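PDB 4GBJ: 6-phosphogluconate dehydrogenase NAD-binding from Dyadobacter fermentans, which probably acts as an NAD(P)-dependent oxidoreductase related to the 3-hydroxyisobutyrate dehydrogenases. Local coordinates for residues 243-248 with 263-268. Residues are numbered along the deposited sequence; the frame is centred on the assembly and turned at random.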
loop_
_atom_site.group_PDB
_atom_site.type_symbol
_atom_site.label_atom_id
_atom_site.label_comp_id
_atom_site.label_asym_id
_atom_site.label_seq_id
_atom_site.Cartn_x
_atom_site.Cartn_y
_atom_site.Cartn_z
ATOM N N LYS B 243 3.620 -19.015 -7.204
ATOM C CA LYS B 243 2.383 -19.754 -7.500
ATOM C C LYS B 243 1.176 -18.789 -7.469
ATOM O O LYS B 243 0.399 -18.747 -8.422
ATOM C CB LYS B 243 2.163 -20.865 -6.469
ATOM C CG LYS B 243 0.888 -21.724 -6.708
ATOM C CD LYS B 243 0.611 -22.743 -5.576
ATOM C CE LYS B 243 0.056 -22.157 -4.279
ATOM N NZ LYS B 243 -1.292 -21.499 -4.453
ATOM N N ASP B 244 1.122 -17.916 -6.437
ATOM C CA ASP B 244 0.009 -16.988 -6.274
ATOM C C ASP B 244 -0.003 -15.879 -7.333
ATOM O O ASP B 244 -1.068 -15.615 -7.898
ATOM C CB ASP B 244 -0.046 -16.378 -4.857
ATOM C CG ASP B 244 -0.768 -17.240 -3.805
ATOM O OD1 ASP B 244 -1.333 -18.332 -4.186
ATOM O OD2 ASP B 244 -0.837 -16.802 -2.619
ATOM N N ILE B 245 1.126 -15.252 -7.630
ATOM C CA ILE B 245 1.124 -14.212 -8.654
ATOM C C ILE B 245 0.788 -14.805 -10.044
ATOM O O ILE B 245 0.166 -14.127 -10.840
ATOM C CB ILE B 245 2.424 -13.383 -8.666
ATOM C CG1 ILE B 245 2.232 -12.062 -9.341
ATOM C CG2 ILE B 245 3.601 -14.123 -9.291
ATOM C CD1 ILE B 245 1.284 -11.078 -8.579
ATOM N N ASN B 246 1.205 -16.017 -10.334
ATOM C CA ASN B 246 0.860 -16.688 -11.587
ATOM C C ASN B 246 -0.623 -16.979 -11.685
ATOM O O ASN B 246 -1.163 -16.862 -12.797
ATOM C CB ASN B 246 1.645 -17.961 -11.797
ATOM C CG ASN B 246 3.076 -17.708 -12.262
ATOM O OD1 ASN B 246 3.406 -16.685 -12.850
ATOM N ND2 ASN B 246 3.982 -18.620 -11.998
ATOM N N LEU B 247 -1.321 -17.285 -10.541
ATOM C CA LEU B 247 -2.788 -17.463 -10.560
ATOM C C LEU B 247 -3.435 -16.122 -10.950
ATOM O O LEU B 247 -4.368 -16.086 -11.726
ATOM C CB LEU B 247 -3.326 -17.911 -9.189
ATOM C CG LEU B 247 -2.970 -19.316 -8.659
ATOM C CD1 LEU B 247 -3.617 -19.546 -7.357
ATOM C CD2 LEU B 247 -3.402 -20.414 -9.623
ATOM N N THR B 248 -2.929 -15.015 -10.391
ATOM C CA THR B 248 -3.425 -13.676 -10.695
ATOM C C THR B 248 -3.227 -13.341 -12.176
ATOM O O THR B 248 -4.144 -12.821 -12.832
ATOM C CB THR B 248 -2.731 -12.686 -9.782
ATOM O OG1 THR B 248 -3.070 -13.040 -8.443
ATOM C CG2 THR B 248 -3.079 -11.226 -10.112
ATOM N N ASP B 263 3.676 -8.406 -13.369
ATOM C CA ASP B 263 4.795 -8.902 -14.194
ATOM C C ASP B 263 6.129 -8.729 -13.458
ATOM O O ASP B 263 6.928 -9.659 -13.398
ATOM C CB ASP B 263 4.869 -8.162 -15.523
ATOM C CG ASP B 263 3.626 -8.239 -16.404
ATOM O OD1 ASP B 263 2.778 -9.132 -16.175
ATOM O OD2 ASP B 263 3.529 -7.458 -17.340
ATOM N N ILE B 264 6.304 -7.550 -12.833
ATOM C CA ILE B 264 7.477 -7.192 -12.032
ATOM C C ILE B 264 7.570 -8.129 -10.839
ATOM O O ILE B 264 8.614 -8.684 -10.649
ATOM C CB ILE B 264 7.448 -5.733 -11.581
ATOM C CG1 ILE B 264 7.434 -4.735 -12.780
ATOM C CG2 ILE B 264 8.598 -5.397 -10.614
ATOM C CD1 ILE B 264 8.451 -4.677 -13.534
ATOM N N ILE B 265 6.466 -8.378 -10.116
ATOM C CA ILE B 265 6.433 -9.273 -8.958
ATOM C C ILE B 265 6.825 -10.672 -9.369
ATOM O O ILE B 265 7.680 -11.294 -8.726
ATOM C CB ILE B 265 5.029 -9.234 -8.315
ATOM C CG1 ILE B 265 4.740 -7.856 -7.646
ATOM C CG2 ILE B 265 4.790 -10.350 -7.365
ATOM C CD1 ILE B 265 5.632 -7.459 -6.580
ATOM N N ARG B 266 6.232 -11.163 -10.462
ATOM C CA ARG B 266 6.606 -12.470 -10.983
ATOM C C ARG B 266 8.121 -12.570 -11.218
ATOM O O ARG B 266 8.727 -13.550 -10.793
ATOM C CB ARG B 266 5.858 -12.780 -12.285
ATOM C CG ARG B 266 6.266 -14.084 -12.961
ATOM C CD ARG B 266 5.309 -14.379 -14.112
ATOM N NE ARG B 266 5.810 -15.450 -14.969
ATOM C CZ ARG B 266 6.786 -15.331 -15.863
ATOM N NH1 ARG B 266 7.417 -14.168 -16.026
ATOM N NH2 ARG B 266 7.164 -16.377 -16.577
ATOM N N ASN B 267 8.731 -11.574 -11.846
ATOM C CA ASN B 267 10.194 -11.615 -12.124
ATOM C C ASN B 267 11.005 -11.563 -10.859
ATOM O O ASN B 267 12.066 -12.198 -10.824
ATOM C CB ASN B 267 10.643 -10.505 -13.096
ATOM C CG ASN B 267 10.198 -10.808 -14.517
ATOM O OD1 ASN B 267 9.904 -11.937 -14.861
ATOM N ND2 ASN B 267 10.053 -9.796 -15.351
ATOM N N ARG B 268 10.501 -10.872 -9.782
ATOM C CA ARG B 268 11.231 -10.896 -8.519
ATOM C C ARG B 268 11.357 -12.335 -7.956
ATOM O O ARG B 268 12.398 -12.688 -7.422
ATOM C CB ARG B 268 10.552 -10.032 -7.471
ATOM C CG ARG B 268 10.465 -8.575 -7.782
ATOM C CD ARG B 268 11.806 -8.006 -8.154
ATOM N NE ARG B 268 11.847 -6.554 -8.061
ATOM C CZ ARG B 268 12.868 -5.796 -8.453
ATOM N NH1 ARG B 268 13.938 -6.342 -8.994
ATOM N NH2 ARG B 268 12.806 -4.479 -8.340
HETATM O O HOH W 1 6.125 -18.360 -13.867
#
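At the edge of the Arg266 guanidinium, close to its plane, lies Asn246 OD1, while the amide and guanidinium planes are turned 50° against each other. Asn246 OD1 sits 3.2 Å from Arg266 CD and 3.4 Å from Arg266 NE, so the amide oxygen comes up alongside the end of the aliphatic chain. That chain runs extended from CG to NE, with CG anti to the backbone N (chi1 176°), and this carries NE out to the level of the amide. A water joins the two groups: it accepts from Asn246 ND2 at 2.9 Å and, more weakly, from Arg266 NE at 3.1 Å. On each helix a buried isoleucine is followed directly by a partly exposed polar residue, Ile245 by Asn246 and Ile265 by Arg266. The pair is a helical hairpin, helices 238-254 and 260-274 of the all-helical C-terminal domain; where 243-248 passes 263-268, the axes come within 9.5 Å, nearly antiparallel at 153°. One residue before the amide, Ile245 points at the partner helix and works with both branches. Its CG1 and CD1 meet Ile265 CG2, CG1 at 3.7 Å, the two side chains crossing at about a right angle. Its other branch, CG2, rests 3.8 Å from Arg266 CA, against the backbone itself. The end of Ile265 leads away from 243-248, and its side chain also touches Glu186 of helix 169-197.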